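Local coordinates for protein activating signal cointegrator 1 complex subunit 2 (Homo sapiens, PDB 6YXQ) that binds polyubiquitin chains, recruits ASCC3 and ALKBH3 to sites of DNA damage, and takes part in the rescue of stalled ribosomes, at residues 75-78 / 79-82; 177-180 / 181-185; 96-99 / 100-104; 189-192 / 193-196. All coordinates share one frame; numbering follows the deposited sequence.

Interaction 1: residues 75-78 / 79-82; sequences ALPH and DKFW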
loop_
_atom_site.group_PDB
_atom_site.type_symbol
_atom_site.label_atom_id
_atom_site.label_comp_id
_atom_site.label_asym_id
_atom_site.label_seq_id
_atom_site.Cartn_x
_atom_site.Cartn_y
_atom_site.Cartn_z
ATOM N N ALA B 75 -9.050 -4.720 15.194
ATOM C CA ALA B 75 -9.504 -5.187 16.502
ATOM C C ALA B 75 -10.660 -6.173 16.383
ATOM O O ALA B 75 -10.769 -7.100 17.192
ATOM C CB ALA B 75 -9.916 -4.000 17.372
ATOM N N LEU B 76 -11.530 -5.981 15.390
ATOM C CA LEU B 76 -12.742 -6.783 15.195
ATOM C C LEU B 76 -12.488 -8.291 15.213
ATOM O O LEU B 76 -11.357 -8.742 14.989
ATOM C CB LEU B 76 -13.417 -6.397 13.877
ATOM C CG LEU B 76 -14.186 -5.078 13.873
ATOM C CD1 LEU B 76 -14.656 -4.749 12.473
ATOM C CD2 LEU B 76 -15.353 -5.128 14.831
ATOM N N PRO B 77 -13.507 -9.098 15.491
ATOM C CA PRO B 77 -13.341 -10.554 15.454
ATOM C C PRO B 77 -13.430 -11.086 14.031
ATOM O O PRO B 77 -13.791 -10.378 13.090
ATOM C CB PRO B 77 -14.502 -11.080 16.312
ATOM C CG PRO B 77 -15.124 -9.873 16.944
ATOM C CD PRO B 77 -14.799 -8.708 16.074
ATOM N N HIS B 78 -13.092 -12.370 13.891
ATOM C CA HIS B 78 -13.038 -12.971 12.564
ATOM C C HIS B 78 -14.382 -12.866 11.856
ATOM O O HIS B 78 -14.441 -12.490 10.679
ATOM C CB HIS B 78 -12.590 -14.428 12.665
ATOM C CG HIS B 78 -12.448 -15.113 11.340
ATOM N ND1 HIS B 78 -13.510 -15.701 10.686
ATOM C CD2 HIS B 78 -11.367 -15.305 10.547
ATOM C CE1 HIS B 78 -13.089 -16.225 9.548
ATOM N NE2 HIS B 78 -11.792 -15.998 9.440
ATOM N N ASP B 79 -15.475 -13.165 12.559
ATOM C CA ASP B 79 -16.781 -13.165 11.910
ATOM C C ASP B 79 -17.194 -11.752 11.510
ATOM O O ASP B 79 -17.632 -11.521 10.377
ATOM C CB ASP B 79 -17.832 -13.804 12.823
ATOM C CG ASP B 79 -17.746 -13.315 14.257
ATOM O OD1 ASP B 79 -16.662 -13.431 14.866
ATOM O OD2 ASP B 79 -18.769 -12.817 14.774
ATOM N N LYS B 80 -17.038 -10.788 12.418
ATOM C CA LYS B 80 -17.505 -9.434 12.143
ATOM C C LYS B 80 -16.562 -8.667 11.222
ATOM O O LYS B 80 -17.023 -7.823 10.442
ATOM C CB LYS B 80 -17.726 -8.679 13.458
ATOM C CG LYS B 80 -18.574 -9.468 14.463
ATOM C CD LYS B 80 -18.583 -8.847 15.860
ATOM C CE LYS B 80 -18.490 -9.910 16.968
ATOM N NZ LYS B 80 -19.642 -10.847 17.076
ATOM N N PHE B 81 -15.258 -8.954 11.278
ATOM C CA PHE B 81 -14.321 -8.331 10.344
ATOM C C PHE B 81 -14.630 -8.738 8.913
ATOM O O PHE B 81 -14.631 -7.904 8.000
ATOM C CB PHE B 81 -12.880 -8.707 10.697
ATOM C CG PHE B 81 -11.900 -8.505 9.567
ATOM C CD1 PHE B 81 -11.379 -7.249 9.298
ATOM C CD2 PHE B 81 -11.492 -9.573 8.780
ATOM C CE1 PHE B 81 -10.474 -7.058 8.261
ATOM C CE2 PHE B 81 -10.592 -9.387 7.740
ATOM C CZ PHE B 81 -10.079 -8.128 7.484
ATOM N N TRP B 82 -14.883 -10.029 8.699
ATOM C CA TRP B 82 -15.177 -10.503 7.353
ATOM C C TRP B 82 -16.518 -9.974 6.863
ATOM O O TRP B 82 -16.655 -9.614 5.686
ATOM C CB TRP B 82 -15.134 -12.029 7.320
ATOM C CG TRP B 82 -13.765 -12.559 7.027
ATOM C CD1 TRP B 82 -12.922 -13.189 7.898
ATOM C CD2 TRP B 82 -13.077 -12.498 5.773
ATOM N NE1 TRP B 82 -11.752 -13.526 7.261
ATOM C CE2 TRP B 82 -11.822 -13.114 5.956
ATOM C CE3 TRP B 82 -13.402 -11.989 4.511
ATOM C CZ2 TRP B 82 -10.891 -13.230 4.924
ATOM C CZ3 TRP B 82 -12.476 -12.104 3.487
ATOM C CH2 TRP B 82 -11.237 -12.719 3.700
#
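W82 CD1 lies over one face of the H78 imidazole, offset toward the rim, and is 3.4 Å from H78 NE2. The imidazole and the five-membered ring of W82 are inclined at 55°, with centroids 4.4 Å apart, so they meet obliquely. The imidazole in turn sits near the edge of the indole. H78 carries its ring there because CG stands anti to the backbone N (chi1 -177°). On another side of the turn, the ring of P77 packs on the aliphatic chain of K80, with P77 CG 3.4 Å from K80 CE. The K80 chain bends at its far end and brings K80 NZ to D79 OD2 in a salt bridge of 3.2 Å. L76 CB touches F81 CB at 4.0 Å. Backbone bonds hold this first turn of helix 78-87: F81 N gives to P77 O at 2.7 Å, and W82 N to H78 O at 3.2 Å. P77 is the N-cap residue. Further out, the ring of H143 meets H78, and R133 binds L76 O and makes a cation-pi contact with F81. An alanine in place of H78 would probably leave the edge of the W82 indole without its partner and the H143 ring without its neighbour. The contact thus joins a buried side of aromatic rings to an outer side where a proline packs on a lysine chain whose end pairs with D79.

Interaction 2: residues 177-180 / 181-185; sequences SPLL and QKMIG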
loop_
_atom_site.group_PDB
_atom_site.type_symbol
_atom_site.label_atom_id
_atom_site.label_comp_id
_atom_site.label_asym_id
_atom_site.label_seq_id
_atom_site.Cartn_x
_atom_site.Cartn_y
_atom_site.Cartn_z
ATOM N N SER B 177 8.856 -9.542 2.275
ATOM C CA SER B 177 8.696 -10.401 1.107
ATOM C C SER B 177 8.133 -11.773 1.482
ATOM O O SER B 177 7.061 -12.137 0.980
ATOM C CB SER B 177 10.018 -10.533 0.352
ATOM O OG SER B 177 9.994 -11.643 -0.528
ATOM N N PRO B 178 8.782 -12.555 2.360
ATOM C CA PRO B 178 8.314 -13.943 2.601
ATOM C C PRO B 178 6.857 -14.042 2.997
ATOM O O PRO B 178 6.205 -15.032 2.653
ATOM C CB PRO B 178 9.240 -14.405 3.733
ATOM C CG PRO B 178 10.405 -13.489 3.681
ATOM C CD PRO B 178 9.895 -12.188 3.258
ATOM N N LEU B 179 6.336 -13.053 3.728
ATOM C CA LEU B 179 4.925 -13.062 4.094
ATOM C C LEU B 179 4.046 -12.742 2.892
ATOM O O LEU B 179 3.032 -13.416 2.650
ATOM C CB LEU B 179 4.688 -12.054 5.217
ATOM C CG LEU B 179 3.465 -12.181 6.134
ATOM C CD1 LEU B 179 3.083 -13.637 6.364
ATOM C CD2 LEU B 179 3.746 -11.491 7.461
ATOM N N LEU B 180 4.425 -11.722 2.118
ATOM C CA LEU B 180 3.610 -11.338 0.974
ATOM C C LEU B 180 3.645 -12.401 -0.113
ATOM O O LEU B 180 2.649 -12.592 -0.819
ATOM C CB LEU B 180 4.059 -9.977 0.448
ATOM C CG LEU B 180 3.323 -9.426 -0.770
ATOM C CD1 LEU B 180 1.995 -8.776 -0.414
ATOM C CD2 LEU B 180 4.224 -8.425 -1.435
ATOM N N GLN B 181 4.770 -13.107 -0.254
ATOM C CA GLN B 181 4.784 -14.299 -1.093
ATOM C C GLN B 181 3.650 -15.236 -0.704
ATOM O O GLN B 181 2.852 -15.651 -1.552
ATOM C CB GLN B 181 6.131 -15.017 -0.981
ATOM C CG GLN B 181 7.320 -14.170 -1.387
ATOM C CD GLN B 181 8.541 -15.002 -1.719
ATOM O OE1 GLN B 181 8.484 -15.906 -2.556
ATOM N NE2 GLN B 181 9.658 -14.697 -1.066
ATOM N N LYS B 182 3.569 -15.569 0.590
ATOM C CA LYS B 182 2.526 -16.467 1.074
ATOM C C LYS B 182 1.150 -15.932 0.723
ATOM O O LYS B 182 0.310 -16.662 0.183
ATOM C CB LYS B 182 2.660 -16.665 2.586
ATOM C CG LYS B 182 1.679 -17.674 3.176
ATOM C CD LYS B 182 1.269 -17.304 4.602
ATOM C CE LYS B 182 -0.246 -17.359 4.795
ATOM N NZ LYS B 182 -0.677 -16.697 6.063
HETATM N N MSE B 183 0.909 -14.654 0.993
HETATM C CA MSE B 183 -0.382 -14.054 0.670
HETATM C C MSE B 183 -0.777 -14.180 -0.796
HETATM O O MSE B 183 -1.865 -14.678 -1.119
HETATM C CB MSE B 183 -0.402 -12.575 1.048
HETATM C CG MSE B 183 -0.319 -12.316 2.527
HETATM SE SE MSE B 183 0.756 -10.766 2.934
HETATM C CE MSE B 183 -0.356 -9.359 2.235
ATOM N N ILE B 184 0.098 -13.688 -1.676
ATOM C CA ILE B 184 -0.223 -13.656 -3.099
ATOM C C ILE B 184 -0.390 -15.072 -3.629
ATOM O O ILE B 184 -1.342 -15.373 -4.363
ATOM C CB ILE B 184 0.849 -12.880 -3.882
ATOM C CG1 ILE B 184 1.084 -11.505 -3.259
ATOM C CG2 ILE B 184 0.419 -12.711 -5.321
ATOM C CD1 ILE B 184 -0.049 -10.517 -3.485
ATOM N N GLY B 185 0.534 -15.962 -3.263
ATOM C CA GLY B 185 0.409 -17.348 -3.674
ATOM C C GLY B 185 -0.880 -17.973 -3.190
ATOM O O GLY B 185 -1.507 -18.752 -3.907
#
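L180 lies alongside I184, one helical turn on, and the two side chains point the same way. L180 CG is 3.9 Å from I184 CG1. L180 also meets M183, a selenomethionine, which crosses it at an angle. M183 CE reaches L180 CD1 at 3.6 Å. The M183 chain bends at chi2 (142°) and again at chi3, which turns its end back along the helix toward L180. M183 SE also passes L179 CG at 4.4 Å. On the outer side, the Q181 amide reaches back to the first turn. Q181 NE2 gives a weak hydrogen bond to S177 OG, 3.1 Å long and bent to 134°. Most backbone bonds are firmer: Q181 N to S177 O is 2.8 Å and almost straight, and I184 N to L180 O is 2.9 Å. M183 N bonds to L179 O in the carbonyl plane. The buried side fits between neighbouring helices. L180 and I184 meet I266 of helix 243-266, and M183 meets F128 and L132 of helix 114-135. L179 also packs on L171 of the ASCC3 chain. This is the i to i+3 and i to i+4 spacing of a helix with an apolar side turned into an all-helical fold, and Q181 and K182 exposed.

Interaction 3: residues 96-99 / 100-104; sequences DSYL and RYVPR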
loop_
_atom_site.group_PDB
_atom_site.type_symbol
_atom_site.label_atom_id
_atom_site.label_comp_id
_atom_site.label_asym_id
_atom_site.label_seq_id
_atom_site.Cartn_x
_atom_site.Cartn_y
_atom_site.Cartn_z
ATOM N N ASP B 96 -8.516 0.669 -1.764
ATOM C CA ASP B 96 -8.117 0.964 -3.136
ATOM C C ASP B 96 -7.528 2.364 -3.244
ATOM O O ASP B 96 -6.527 2.568 -3.938
ATOM C CB ASP B 96 -9.317 0.811 -4.073
ATOM C CG ASP B 96 -8.917 0.742 -5.535
ATOM O OD1 ASP B 96 -8.243 1.676 -6.018
ATOM O OD2 ASP B 96 -9.278 -0.250 -6.203
ATOM N N SER B 97 -8.138 3.341 -2.562
ATOM C CA SER B 97 -7.630 4.709 -2.581
ATOM C C SER B 97 -6.208 4.767 -2.056
ATOM O O SER B 97 -5.322 5.376 -2.676
ATOM C CB SER B 97 -8.524 5.613 -1.734
ATOM O OG SER B 97 -9.878 5.227 -1.836
ATOM N N TYR B 98 -5.977 4.152 -0.894
ATOM C CA TYR B 98 -4.636 4.166 -0.319
ATOM C C TYR B 98 -3.638 3.512 -1.266
ATOM O O TYR B 98 -2.604 4.100 -1.594
ATOM C CB TYR B 98 -4.614 3.482 1.050
ATOM C CG TYR B 98 -3.227 3.417 1.663
ATOM C CD1 TYR B 98 -2.714 4.486 2.392
ATOM C CD2 TYR B 98 -2.426 2.293 1.502
ATOM C CE1 TYR B 98 -1.437 4.434 2.948
ATOM C CE2 TYR B 98 -1.151 2.233 2.054
ATOM C CZ TYR B 98 -0.662 3.303 2.776
ATOM O OH TYR B 98 0.601 3.241 3.322
ATOM N N LEU B 99 -3.940 2.300 -1.738
ATOM C CA LEU B 99 -3.000 1.605 -2.616
ATOM C C LEU B 99 -2.707 2.416 -3.875
ATOM O O LEU B 99 -1.554 2.501 -4.318
ATOM C CB LEU B 99 -3.549 0.229 -2.986
ATOM C CG LEU B 99 -3.537 -0.840 -1.892
ATOM C CD1 LEU B 99 -4.115 -2.144 -2.424
ATOM C CD2 LEU B 99 -2.135 -1.049 -1.345
ATOM N N ARG B 100 -3.735 3.037 -4.456
ATOM C CA ARG B 100 -3.551 3.771 -5.701
ATOM C C ARG B 100 -2.712 5.024 -5.497
ATOM O O ARG B 100 -1.886 5.359 -6.353
ATOM C CB ARG B 100 -4.912 4.133 -6.297
ATOM C CG ARG B 100 -4.837 5.066 -7.501
ATOM C CD ARG B 100 -6.209 5.243 -8.153
ATOM N NE ARG B 100 -6.119 5.887 -9.463
ATOM C CZ ARG B 100 -7.149 6.064 -10.284
ATOM N NH1 ARG B 100 -8.357 5.644 -9.933
ATOM N NH2 ARG B 100 -6.971 6.660 -11.455
ATOM N N TYR B 101 -2.900 5.731 -4.374
ATOM C CA TYR B 101 -2.348 7.075 -4.257
ATOM C C TYR B 101 -1.198 7.226 -3.269
ATOM O O TYR B 101 -0.529 8.264 -3.300
ATOM C CB TYR B 101 -3.460 8.068 -3.895
ATOM C CG TYR B 101 -4.458 8.275 -5.016
ATOM C CD1 TYR B 101 -4.067 8.838 -6.227
ATOM C CD2 TYR B 101 -5.785 7.905 -4.866
ATOM C CE1 TYR B 101 -4.976 9.025 -7.260
ATOM C CE2 TYR B 101 -6.700 8.090 -5.893
ATOM C CZ TYR B 101 -6.292 8.649 -7.085
ATOM O OH TYR B 101 -7.212 8.829 -8.094
ATOM N N VAL B 102 -0.925 6.234 -2.424
ATOM C CA VAL B 102 0.115 6.409 -1.404
ATOM C C VAL B 102 1.460 6.613 -2.087
ATOM O O VAL B 102 1.777 5.904 -3.062
ATOM C CB VAL B 102 0.149 5.201 -0.447
ATOM C CG1 VAL B 102 0.398 3.906 -1.196
ATOM C CG2 VAL B 102 1.207 5.400 0.626
ATOM N N PRO B 103 2.268 7.579 -1.659
ATOM C CA PRO B 103 3.558 7.800 -2.320
ATOM C C PRO B 103 4.478 6.600 -2.154
ATOM O O PRO B 103 4.599 6.030 -1.067
ATOM C CB PRO B 103 4.112 9.045 -1.615
ATOM C CG PRO B 103 3.375 9.112 -0.317
ATOM C CD PRO B 103 2.006 8.579 -0.612
ATOM N N ARG B 104 5.107 6.207 -3.257
ATOM C CA ARG B 104 6.153 5.200 -3.236
ATOM C C ARG B 104 7.477 5.846 -2.847
ATOM O O ARG B 104 7.701 7.042 -3.062
ATOM C CB ARG B 104 6.282 4.513 -4.602
ATOM C CG ARG B 104 5.146 3.553 -4.944
ATOM C CD ARG B 104 3.956 4.290 -5.538
ATOM N NE ARG B 104 2.965 3.390 -6.116
ATOM C CZ ARG B 104 1.734 3.224 -5.642
ATOM N NH1 ARG B 104 1.330 3.900 -4.577
ATOM N NH2 ARG B 104 0.901 2.384 -6.236
#
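R100 opens the last turn of helix 89-101, and R100 N bonds to D96 O at 2.9 Å. Its CB also rests near that oxygen. The extended R100 chain leads its guanidinium away from the turn; it is not in contact with the D96 carboxylate. R100 NH2 bonds instead to Q23 of the ASCC3 chain, and D96 forms salt bridges with R15 of the ASCC3 chain and with K164. Y101 lays its ring against the R100 chain, with R100 CG over the centre of one face, 3.7 Å above the plane of the Y101 ring. Y101 N bonds to S97 O at 3.0 Å, and Y101 CD2 comes near the same oxygen. V102 is the first residue to leave helical geometry. V102 N still bonds to Y98 O at 2.8 Å, in the carbonyl plane. V102 CB sits over the centre of the Y98 ring, 3.9 Å from the centroid and 13° off the normal, a CH-pi contact. V102 CG2 stands anti to the backbone N and reaches Y98 CZ at 3.5 Å. This is the C-terminal end of a helix, and R104 supplies donors to L99 O by folding back over it, its chain bent at chi2 (84°). R104 NH1 and R104 NH2 both grip L99 O, R104 NH2 at 3.1 Å. Its three bonds here lie near the guanidinium plane and would fix its rotation; D167 forms a salt bridge with R104 NH2. The third runs from R104 NH1 to V102 O at 2.6 Å.

Interaction 4: residues 189-192 / 193-196; sequences TQQP and SYYS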
loop_
_atom_site.group_PDB
_atom_site.type_symbol
_atom_site.label_atom_id
_atom_site.label_comp_id
_atom_site.label_asym_id
_atom_site.label_seq_id
_atom_site.Cartn_x
_atom_site.Cartn_y
_atom_site.Cartn_z
ATOM N N THR B 189 -3.823 -19.372 -5.492
ATOM C CA THR B 189 -4.160 -20.782 -5.342
ATOM C C THR B 189 -5.653 -20.963 -5.111
ATOM O O THR B 189 -6.297 -21.803 -5.756
ATOM C CB THR B 189 -3.366 -21.388 -4.184
ATOM O OG1 THR B 189 -1.973 -21.114 -4.357
ATOM C CG2 THR B 189 -3.569 -22.887 -4.133
ATOM N N GLN B 190 -6.225 -20.173 -4.195
ATOM C CA GLN B 190 -7.623 -20.352 -3.832
ATOM C C GLN B 190 -8.560 -19.841 -4.916
ATOM O O GLN B 190 -9.658 -20.383 -5.083
ATOM C CB GLN B 190 -7.923 -19.667 -2.496
ATOM C CG GLN B 190 -7.036 -20.094 -1.317
ATOM C CD GLN B 190 -6.821 -21.602 -1.200
ATOM O OE1 GLN B 190 -7.666 -22.416 -1.594
ATOM N NE2 GLN B 190 -5.673 -21.979 -0.646
ATOM N N GLN B 191 -8.156 -18.822 -5.673
ATOM C CA GLN B 191 -8.956 -18.317 -6.786
ATOM C C GLN B 191 -8.033 -18.148 -7.985
ATOM O O GLN B 191 -7.344 -17.129 -8.121
ATOM C CB GLN B 191 -9.650 -17.008 -6.421
ATOM C CG GLN B 191 -10.293 -16.276 -7.591
ATOM C CD GLN B 191 -11.261 -17.142 -8.368
ATOM O OE1 GLN B 191 -10.861 -18.018 -9.136
ATOM N NE2 GLN B 191 -12.547 -16.919 -8.148
ATOM N N PRO B 192 -7.981 -19.141 -8.877
ATOM C CA PRO B 192 -7.044 -19.061 -10.003
ATOM C C PRO B 192 -7.491 -18.140 -11.122
ATOM O O PRO B 192 -6.718 -17.934 -12.066
ATOM C CB PRO B 192 -6.961 -20.516 -10.492
ATOM C CG PRO B 192 -7.591 -21.347 -9.398
ATOM C CD PRO B 192 -8.612 -20.465 -8.780
ATOM N N SER B 193 -8.694 -17.570 -11.051
ATOM C CA SER B 193 -9.139 -16.699 -12.132
ATOM C C SER B 193 -8.372 -15.387 -12.172
ATOM O O SER B 193 -8.518 -14.635 -13.141
ATOM C CB SER B 193 -10.643 -16.438 -12.023
ATOM O OG SER B 193 -11.383 -17.589 -12.412
ATOM N N TYR B 194 -7.553 -15.107 -11.156
ATOM C CA TYR B 194 -6.675 -13.945 -11.214
ATOM C C TYR B 194 -5.644 -14.090 -12.329
ATOM O O TYR B 194 -5.307 -13.105 -13.000
ATOM C CB TYR B 194 -6.001 -13.739 -9.859
ATOM C CG TYR B 194 -6.948 -13.184 -8.826
ATOM C CD1 TYR B 194 -7.591 -11.977 -9.037
ATOM C CD2 TYR B 194 -7.220 -13.876 -7.654
ATOM C CE1 TYR B 194 -8.464 -11.467 -8.109
ATOM C CE2 TYR B 194 -8.096 -13.373 -6.716
ATOM C CZ TYR B 194 -8.711 -12.166 -6.951
ATOM O OH TYR B 194 -9.573 -11.640 -6.023
ATOM N N TYR B 195 -5.144 -15.313 -12.547
ATOM C CA TYR B 195 -4.327 -15.604 -13.723
ATOM C C TYR B 195 -4.978 -15.049 -14.987
ATOM O O TYR B 195 -4.385 -14.241 -15.715
ATOM C CB TYR B 195 -4.123 -17.115 -13.856
ATOM C CG TYR B 195 -3.089 -17.726 -12.928
ATOM C CD1 TYR B 195 -1.753 -17.364 -13.005
ATOM C CD2 TYR B 195 -3.449 -18.688 -11.997
ATOM C CE1 TYR B 195 -0.810 -17.932 -12.169
ATOM C CE2 TYR B 195 -2.515 -19.261 -11.160
ATOM C CZ TYR B 195 -1.196 -18.881 -11.250
ATOM O OH TYR B 195 -0.265 -19.455 -10.416
ATOM N N SER B 196 -6.221 -15.467 -15.245
ATOM C CA SER B 196 -6.984 -14.924 -16.363
ATOM C C SER B 196 -7.052 -13.406 -16.295
ATOM O O SER B 196 -6.812 -12.720 -17.295
ATOM C CB SER B 196 -8.394 -15.524 -16.390
ATOM O OG SER B 196 -8.369 -16.910 -16.105
#
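The amide of Q191 and the ring of Y194 stand almost perpendicular, their planes 89° apart. Y194 is met by the aliphatic part of Q191: CE2 of Y194 is 3.7 Å from Q191 CG. The backbone oxygen Q191 O approaches the same ring obliquely, 3.3 Å from Y194 CD2. On the Y195 ring, P192 O lies at the edge, near the ring plane, and P192 CB comes to 4.2 Å from Y195 CD2. Beyond these segments, the ring of Y155 meets Y194 and that of F188 meets Y195, while Y194 OH bonds to F160 O. The amide oxygen of Q191 serves the helix start. Its CG is anti to the backbone N and the chain bends at chi2 (54°), which swings OE1 to the beginning of helix 193-216. There Q191 OE1 accepts from S193 N at 2.9 Å, in a nearly straight bond of 163°. The donor stands above the amide plane and not on a lone pair. S193 OG gives Q191 OE1 a weak bond of 3.3 Å. Y195 N makes another weak bond, to P192 O. A leucine at Q191 is likely to leave S193 N without its acceptor at the helix start. One side chain thus packs its carbons on a tyrosine, while its oxygen satisfies a backbone N-H where no preceding turn of the helix supplies an acceptor.

Overall arrangement
The four contacts follow one another along the chain, in its N-terminal, mainly helical part, which meets ASCC3; ubiquitin binding belongs to the CUE domain of the whole protein. Each is local, so none closes a long loop, and none nests or crosses. Interaction 1 marks the turn from helix 53-75 into helix 78-87. Interaction 3 ends helix 89-101. Interaction 2 lies in the first turns of helix 177-190, and interaction 4 where that helix gives way to helix 193-216. Interactions 2 and 4, centres about 15 Å apart, adjoin in sequence; no pair touches otherwise. Helix 114-135 packs against interactions 1, 2 and 3, helix 162-172 against 2 and 3, and helix 147-156 against 1 and 4.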